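Local coordinates for protein angiotensin-converting enzyme (Anopheles gambiae, PDB 6S1Y) that is a zinc metallopeptidase of the angiotensin-converting enzyme family, probably trimming dipeptides from the C-terminal ends of peptide substrates, at residues L273-E278 against V404-D409; S189-W194 against V445-I450; A335-R340 against Y364-Q369. All coordinates share one frame; numbering follows the deposited sequence.

Interaction 1 (L273-E278 against V404-D409); sequences LDVTDE and VGLLKD
L406 fits against V275 and E278 where one helix begins and another has just ended, so the contact is a worked example of the start of one helix packing against the loop that follows another. V275 occupies the N-cap position of helix 276-281. On the other side G405, with positive phi, closes helix 398-403 in a Schellman motif, and L406 follows directly. L406 meets its partners with both backbone and side chain. Its CB lies 4.0 Å from V275 CB, the two side chains crossing at about a right angle, while its carbonyl O meets carbon from both partners: V275 CG1 stands 3.6 Å from L406 O, and E278 CB stands 3.5 Å from the same atom. F352 of helix 349-368 touches L406 as well, so the leucine is buried among three parts of the fold.

E278 carries the contact from this apolar base toward the more exposed K408. Its chain bends at chi2 (-67°), which sets CD 3.6 Å from K408 CE. The carboxylate OE1 and the lysine NZ are 3.9 Å apart, a long salt bridge that is probably only a modest electrostatic attraction. Stronger partners follow just along the chain: OE1 forms a salt bridge with R281 and accepts a hydrogen bond from Q282 NE2. K408 NZ in turn makes a weak hydrogen bond to G405 O, an oxygen that Q282 NE2 also reaches. Two residues before V275, L273 crosses L407 obliquely, both touching P398. Here the packing is tighter than ordinary van der Waals contact: methyl L273 CD2 sits just 3.5 Å from methyl L407 CD2.

Interaction 2 (S189-W194 against V445-I450); sequences SGAAVW and VFRGDI
S189 opens the first turn of helix 190-196 against F446 and R447, near the C-terminal end of helix 431-447, and shows how a helix start can be fitted onto a helix end. As N-cap, S189 holds OG between its backbone N and carbonyl carbon (chi1 74°), where it accepts a weak capping bond from A191 N. The same oxygen touches R447 CG at 3.6 Å, and a water lies 2.7 Å from S189 OG. That water also takes a weak bond from R447 NE, at the edge and in the plane of the guanidinium. G190 comes next: having no side chain, it lets the phenylalanine ring close on the main chain, with F446 CD2 3.7 Å from G190 C. A second water accepts from G190 N and donates to F446 O, joining the two helix ends through their backbones.

A191 works on two partners. Its N lies 3.6 Å from F446 CD2, and its CB rests over one face of the R447 guanidinium, 3.7 Å from NE. One turn further on, W194 presents one face of its indole to the edge of F446. The pair is T-shaped, with ring planes at 76°, and the edge atom F446 CE2 stands over the six-membered ring of W194, offset toward the rim and 3.6 Å from W194 CH2. Y174 of helix 168-184 touches both aromatics, so a third helix backs the pair. Apart from its water, R447 turns its charge elsewhere, NH2 forming a salt bridge with E204. The chemistry is thus divided: the aromatic edge, alanine CB and guanidinium face supply direct contact, whereas polar communication between the segments passes through water, implying a junction that rests on shape more than on direct polar bonds.

Interaction 3 (A335-R340 against Y364-Q369); sequences AIDDVR and YYLQYQ
Q369 grips D337 with both ends of its amide through a pair of hydrogen bonds, near the C-terminal end of helix 349-368. From CB the chain places CG between the backbone N and the carbonyl carbon (chi1 64°) and runs extended from there, carrying CD to 3.7 Å from D337 OD1. At the tip the two branches divide the work. OE1 accepts from D337 N at 3.0 Å, the N-H pointing almost straight at it (175°), and also touches I336 CA at 3.6 Å. NE2 donates to D337 OD1 at 2.8 Å, with the oxygen in the amide plane and met nearly along its C-O axis. Carboxylate and amide planes lie only 19° apart, so the paired bonds should fix the rotation of the amide. L366 CD2 lies beside the same D337 OD1, 3.9 Å away.

Beyond this amide, V339 directs its two methyls at the helix, CG1 3.9 Å from Y365 CB and CG2 4.1 Å from L366 CD2. The turn joining strands 329-332 and 339-342 is thereby pinned to the helix that bears the zinc ligands H357 and H361, while Y365 OH bonds to A330 O on the partner strand of this hairpin.

Followed from the N terminus, the chain passes 189-194, then 273-278, then 335-340, before the partners return in reverse order: 364-369, 404-409 and 445-450. The three loops therefore nest without crossing. Interaction 3 closes the shortest, which contains the zinc ligands H357 and H361; interaction 1 encloses it and adds the third ligand, E385; interaction 2 encloses both. In space they stay separate. Interactions 1 and 2 lie on opposite sides of the chain's centre, their centres 45 Å apart, while interactions 2 and 3 approach to about 15 Å between nearest atoms. Together they tie helix termini and one hairpin within the largely helical fold.

Interaction 1 (L273-E278 against V404-D409)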
# COMPACT_ATOMS: atom_id res chain seq x y z
N LEU A 273 8.03 -17.70 -13.71
CA LEU A 273 7.98 -16.29 -14.09
C LEU A 273 8.64 -15.38 -13.06
O LEU A 273 8.16 -14.26 -12.84
CB LEU A 273 6.54 -15.87 -14.32
CG LEU A 273 5.85 -16.60 -15.47
CD1 LEU A 273 4.35 -16.43 -15.30
CD2 LEU A 273 6.31 -16.08 -16.81
N ASP A 274 9.70 -15.83 -12.39
CA ASP A 274 10.54 -14.96 -11.59
C ASP A 274 11.76 -14.55 -12.43
O ASP A 274 12.61 -15.39 -12.74
CB ASP A 274 10.98 -15.63 -10.29
CG ASP A 274 11.70 -14.67 -9.35
OD1 ASP A 274 11.93 -13.51 -9.76
OD2 ASP A 274 12.02 -15.07 -8.20
N VAL A 275 11.83 -13.27 -12.77
CA VAL A 275 12.85 -12.74 -13.65
C VAL A 275 14.04 -12.18 -12.87
O VAL A 275 14.86 -11.45 -13.43
CB VAL A 275 12.28 -11.69 -14.61
CG1 VAL A 275 11.09 -12.23 -15.32
CG2 VAL A 275 11.91 -10.41 -13.84
N THR A 276 14.13 -12.48 -11.58
CA THR A 276 15.21 -11.94 -10.77
C THR A 276 16.57 -12.34 -11.32
O THR A 276 17.47 -11.50 -11.46
CB THR A 276 15.09 -12.38 -9.32
OG1 THR A 276 13.92 -11.78 -8.74
CG2 THR A 276 16.33 -11.95 -8.53
N ASP A 277 16.75 -13.63 -11.63
CA ASP A 277 18.05 -14.10 -12.07
C ASP A 277 18.46 -13.45 -13.40
O ASP A 277 19.65 -13.21 -13.63
CB ASP A 277 18.07 -15.62 -12.21
CG ASP A 277 17.95 -16.32 -10.87
OD1 ASP A 277 18.01 -15.65 -9.82
OD2 ASP A 277 17.78 -17.57 -10.87
N GLU A 278 17.51 -13.17 -14.29
CA GLU A 278 17.84 -12.49 -15.53
C GLU A 278 18.15 -11.02 -15.29
O GLU A 278 19.01 -10.45 -15.96
CB GLU A 278 16.70 -12.61 -16.53
CG GLU A 278 16.65 -13.95 -17.21
CD GLU A 278 17.86 -14.16 -18.12
OE1 GLU A 278 18.29 -13.17 -18.76
OE2 GLU A 278 18.37 -15.30 -18.18
N VAL A 404 10.86 -6.89 -23.23
CA VAL A 404 12.02 -6.25 -22.61
C VAL A 404 13.14 -7.22 -22.34
O VAL A 404 14.15 -6.85 -21.73
CB VAL A 404 11.62 -5.53 -21.30
CG1 VAL A 404 10.47 -4.57 -21.56
CG2 VAL A 404 11.22 -6.55 -20.22
N GLY A 405 13.00 -8.47 -22.76
CA GLY A 405 14.10 -9.39 -22.70
C GLY A 405 14.35 -10.02 -21.35
O GLY A 405 15.40 -10.65 -21.18
N LEU A 406 13.42 -9.89 -20.40
CA LEU A 406 13.64 -10.46 -19.08
C LEU A 406 13.17 -11.89 -18.97
O LEU A 406 13.48 -12.56 -17.98
CB LEU A 406 12.95 -9.63 -18.01
CG LEU A 406 13.68 -8.36 -17.63
CD1 LEU A 406 12.78 -7.46 -16.84
CD2 LEU A 406 14.95 -8.66 -16.86
N LEU A 407 12.44 -12.38 -19.97
CA LEU A 407 11.92 -13.74 -19.98
C LEU A 407 12.32 -14.38 -21.30
O LEU A 407 11.97 -13.88 -22.37
CB LEU A 407 10.40 -13.73 -19.80
CG LEU A 407 9.70 -15.05 -19.47
CD1 LEU A 407 10.20 -15.66 -18.19
CD2 LEU A 407 8.20 -14.77 -19.41
N LYS A 408 13.10 -15.45 -21.23
CA LYS A 408 13.49 -16.17 -22.43
C LYS A 408 12.28 -16.88 -23.02
O LYS A 408 11.30 -17.18 -22.34
CB LYS A 408 14.60 -17.18 -22.11
CG LYS A 408 15.82 -16.57 -21.42
CD LYS A 408 16.51 -15.55 -22.32
CE LYS A 408 16.86 -14.27 -21.57
NZ LYS A 408 17.22 -13.13 -22.49
N ASP A 409 12.35 -17.14 -24.32
CA ASP A 409 11.21 -17.75 -24.98
C ASP A 409 11.02 -19.18 -24.49
O ASP A 409 11.94 -19.82 -23.98
CB ASP A 409 11.37 -17.72 -26.50
CG ASP A 409 10.03 -17.57 -27.22
OD1 ASP A 409 8.98 -17.82 -26.59
OD2 ASP A 409 10.02 -17.18 -28.41

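Interaction 2 (S189-W194 against V445-I450)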
# COMPACT_ATOMS: atom_id res chain seq x y z
N SER A 189 -15.23 9.43 15.65
CA SER A 189 -14.01 8.70 15.96
C SER A 189 -13.01 8.84 14.82
O SER A 189 -13.37 9.23 13.70
CB SER A 189 -14.29 7.20 16.19
OG SER A 189 -14.55 6.56 14.94
N GLY A 190 -11.77 8.44 15.09
CA GLY A 190 -10.75 8.41 14.05
C GLY A 190 -11.15 7.57 12.85
O GLY A 190 -10.69 7.83 11.73
N ALA A 191 -12.00 6.56 13.05
CA ALA A 191 -12.41 5.72 11.93
C ALA A 191 -13.33 6.46 10.97
O ALA A 191 -13.27 6.25 9.75
CB ALA A 191 -13.11 4.46 12.44
N ALA A 192 -14.22 7.31 11.51
CA ALA A 192 -15.08 8.12 10.66
C ALA A 192 -14.23 9.09 9.85
O ALA A 192 -14.52 9.36 8.69
CB ALA A 192 -16.12 8.88 11.50
N VAL A 193 -13.17 9.62 10.46
CA VAL A 193 -12.29 10.52 9.73
C VAL A 193 -11.71 9.82 8.51
O VAL A 193 -11.77 10.35 7.39
CB VAL A 193 -11.17 11.04 10.65
CG1 VAL A 193 -10.11 11.78 9.82
CG2 VAL A 193 -11.75 11.93 11.73
N TRP A 194 -11.12 8.64 8.71
CA TRP A 194 -10.52 7.90 7.60
C TRP A 194 -11.57 7.55 6.56
O TRP A 194 -11.37 7.76 5.36
CB TRP A 194 -9.84 6.62 8.11
CG TRP A 194 -8.46 6.83 8.72
CD1 TRP A 194 -7.78 8.00 8.85
CD2 TRP A 194 -7.63 5.81 9.31
NE1 TRP A 194 -6.57 7.78 9.46
CE2 TRP A 194 -6.45 6.45 9.75
CE3 TRP A 194 -7.75 4.43 9.48
CZ2 TRP A 194 -5.41 5.75 10.36
CZ3 TRP A 194 -6.72 3.74 10.11
CH2 TRP A 194 -5.57 4.40 10.54
N VAL A 445 -10.25 -0.17 17.36
CA VAL A 445 -9.56 0.53 18.44
C VAL A 445 -10.07 1.96 18.52
O VAL A 445 -10.40 2.46 19.60
CB VAL A 445 -8.04 0.49 18.22
CG1 VAL A 445 -7.31 1.41 19.21
CG2 VAL A 445 -7.52 -0.94 18.34
N PHE A 446 -10.17 2.63 17.37
CA PHE A 446 -10.59 4.03 17.34
C PHE A 446 -11.99 4.20 17.90
O PHE A 446 -12.28 5.17 18.59
CB PHE A 446 -10.55 4.55 15.90
CG PHE A 446 -9.17 4.70 15.32
CD1 PHE A 446 -8.05 4.79 16.13
CD2 PHE A 446 -8.99 4.78 13.95
CE1 PHE A 446 -6.79 4.94 15.59
CE2 PHE A 446 -7.73 4.94 13.40
CZ PHE A 446 -6.63 5.02 14.21
N ARG A 447 -12.90 3.26 17.57
CA ARG A 447 -14.29 3.36 17.99
C ARG A 447 -14.53 2.87 19.41
O ARG A 447 -15.63 3.06 19.92
CB ARG A 447 -15.19 2.55 17.06
CG ARG A 447 -15.37 3.15 15.68
CD ARG A 447 -15.86 2.10 14.72
NE ARG A 447 -16.24 2.65 13.42
CZ ARG A 447 -16.40 1.92 12.32
NH1 ARG A 447 -16.20 0.60 12.36
NH2 ARG A 447 -16.76 2.51 11.18
N GLY A 448 -13.54 2.26 20.05
CA GLY A 448 -13.71 1.70 21.38
C GLY A 448 -14.19 0.26 21.42
O GLY A 448 -14.24 -0.32 22.51
N ASP A 449 -14.57 -0.32 20.27
CA ASP A 449 -14.99 -1.72 20.23
C ASP A 449 -13.88 -2.67 20.67
O ASP A 449 -14.18 -3.78 21.12
CB ASP A 449 -15.41 -2.12 18.82
CG ASP A 449 -16.43 -1.19 18.22
OD1 ASP A 449 -17.28 -0.67 18.98
OD2 ASP A 449 -16.40 -1.00 16.99
N ILE A 450 -12.62 -2.29 20.50
CA ILE A 450 -11.48 -3.10 20.89
C ILE A 450 -10.73 -2.35 21.98
O ILE A 450 -10.18 -1.27 21.73
CB ILE A 450 -10.54 -3.40 19.71
CG1 ILE A 450 -11.26 -4.21 18.62
CG2 ILE A 450 -9.31 -4.16 20.17
CD1 ILE A 450 -10.42 -4.37 17.31
O HOH W 1 -17.10 5.88 14.36
O HOH W 2 -11.17 7.48 17.91

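Interaction 3 (A335-R340 against Y364-Q369)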
# COMPACT_ATOMS: atom_id res chain seq x y z
N ALA A 335 5.60 22.19 -5.33
CA ALA A 335 6.19 23.26 -6.13
C ALA A 335 5.92 22.89 -7.59
O ALA A 335 4.80 22.51 -7.93
CB ALA A 335 7.68 23.42 -5.84
N ILE A 336 6.93 22.96 -8.45
CA ILE A 336 6.81 22.47 -9.82
C ILE A 336 7.96 21.51 -10.08
O ILE A 336 9.13 21.89 -9.93
CB ILE A 336 6.79 23.60 -10.86
CG1 ILE A 336 5.55 24.47 -10.71
CG2 ILE A 336 6.79 23.01 -12.25
CD1 ILE A 336 4.22 23.70 -10.88
N ASP A 337 7.63 20.28 -10.45
CA ASP A 337 8.60 19.25 -10.82
C ASP A 337 9.51 18.84 -9.68
O ASP A 337 10.48 18.11 -9.91
CB ASP A 337 9.45 19.70 -12.02
CG ASP A 337 8.63 19.78 -13.30
OD1 ASP A 337 7.40 19.53 -13.21
OD2 ASP A 337 9.20 20.07 -14.38
N ASP A 338 9.25 19.27 -8.45
CA ASP A 338 10.04 18.76 -7.33
C ASP A 338 9.27 17.57 -6.75
O ASP A 338 8.34 17.74 -5.94
CB ASP A 338 10.33 19.83 -6.29
CG ASP A 338 11.29 19.33 -5.20
OD1 ASP A 338 11.74 18.16 -5.28
OD2 ASP A 338 11.56 20.11 -4.25
N VAL A 339 9.66 16.39 -7.20
CA VAL A 339 9.02 15.13 -6.84
C VAL A 339 10.13 14.12 -6.61
O VAL A 339 11.12 14.10 -7.36
CB VAL A 339 8.03 14.66 -7.92
CG1 VAL A 339 6.83 15.62 -8.00
CG2 VAL A 339 8.71 14.53 -9.28
N ARG A 340 9.99 13.29 -5.58
CA ARG A 340 11.10 12.44 -5.19
C ARG A 340 10.63 11.10 -4.64
O ARG A 340 9.59 11.00 -3.98
CB ARG A 340 11.99 13.11 -4.13
CG ARG A 340 12.28 14.56 -4.39
CD ARG A 340 13.21 15.15 -3.34
NE ARG A 340 13.05 16.60 -3.24
CZ ARG A 340 13.66 17.36 -2.35
NH1 ARG A 340 14.48 16.83 -1.47
NH2 ARG A 340 13.42 18.67 -2.33
N TYR A 364 1.28 10.68 -10.74
CA TYR A 364 0.06 11.34 -10.31
C TYR A 364 0.38 12.76 -9.86
O TYR A 364 -0.27 13.73 -10.29
CB TYR A 364 -0.60 10.52 -9.21
CG TYR A 364 -2.12 10.57 -9.09
CD1 TYR A 364 -2.89 11.57 -9.67
CD2 TYR A 364 -2.79 9.57 -8.36
CE1 TYR A 364 -4.29 11.58 -9.53
CE2 TYR A 364 -4.17 9.57 -8.22
CZ TYR A 364 -4.93 10.57 -8.80
OH TYR A 364 -6.30 10.52 -8.62
N TYR A 365 1.42 12.91 -9.03
CA TYR A 365 1.89 14.24 -8.63
C TYR A 365 2.07 15.13 -9.86
O TYR A 365 1.55 16.25 -9.92
CB TYR A 365 3.21 14.13 -7.85
CG TYR A 365 3.18 13.35 -6.53
CD1 TYR A 365 2.00 13.18 -5.79
CD2 TYR A 365 4.34 12.78 -6.02
CE1 TYR A 365 1.99 12.48 -4.60
CE2 TYR A 365 4.35 12.08 -4.82
CZ TYR A 365 3.17 11.93 -4.12
OH TYR A 365 3.20 11.22 -2.94
N LEU A 366 2.81 14.63 -10.87
CA LEU A 366 3.11 15.45 -12.04
C LEU A 366 1.85 15.82 -12.80
O LEU A 366 1.75 16.93 -13.34
CB LEU A 366 4.10 14.74 -12.95
CG LEU A 366 5.48 14.57 -12.31
CD1 LEU A 366 6.33 13.59 -13.12
CD2 LEU A 366 6.23 15.92 -12.17
N GLN A 367 0.85 14.93 -12.83
CA GLN A 367 -0.34 15.18 -13.63
C GLN A 367 -1.27 16.22 -13.01
O GLN A 367 -2.03 16.86 -13.73
CB GLN A 367 -1.12 13.88 -13.85
CG GLN A 367 -0.44 12.90 -14.79
CD GLN A 367 -0.40 13.41 -16.22
OE1 GLN A 367 -1.37 13.97 -16.71
NE2 GLN A 367 0.73 13.21 -16.90
N TYR A 368 -1.26 16.38 -11.69
CA TYR A 368 -2.17 17.35 -11.08
C TYR A 368 -1.45 18.52 -10.41
O TYR A 368 -2.10 19.31 -9.72
CB TYR A 368 -3.12 16.64 -10.09
CG TYR A 368 -2.53 15.95 -8.85
CD1 TYR A 368 -1.65 16.61 -8.00
CD2 TYR A 368 -2.95 14.66 -8.50
CE1 TYR A 368 -1.15 15.97 -6.85
CE2 TYR A 368 -2.45 14.03 -7.36
CZ TYR A 368 -1.56 14.68 -6.53
OH TYR A 368 -1.09 14.05 -5.40
N GLN A 369 -0.15 18.69 -10.64
CA GLN A 369 0.59 19.76 -9.98
C GLN A 369 0.16 21.15 -10.43
O GLN A 369 0.50 22.12 -9.74
CB GLN A 369 2.08 19.58 -10.19
CG GLN A 369 2.56 19.69 -11.62
CD GLN A 369 4.07 19.61 -11.70
OE1 GLN A 369 4.76 19.63 -10.68
NE2 GLN A 369 4.60 19.51 -12.91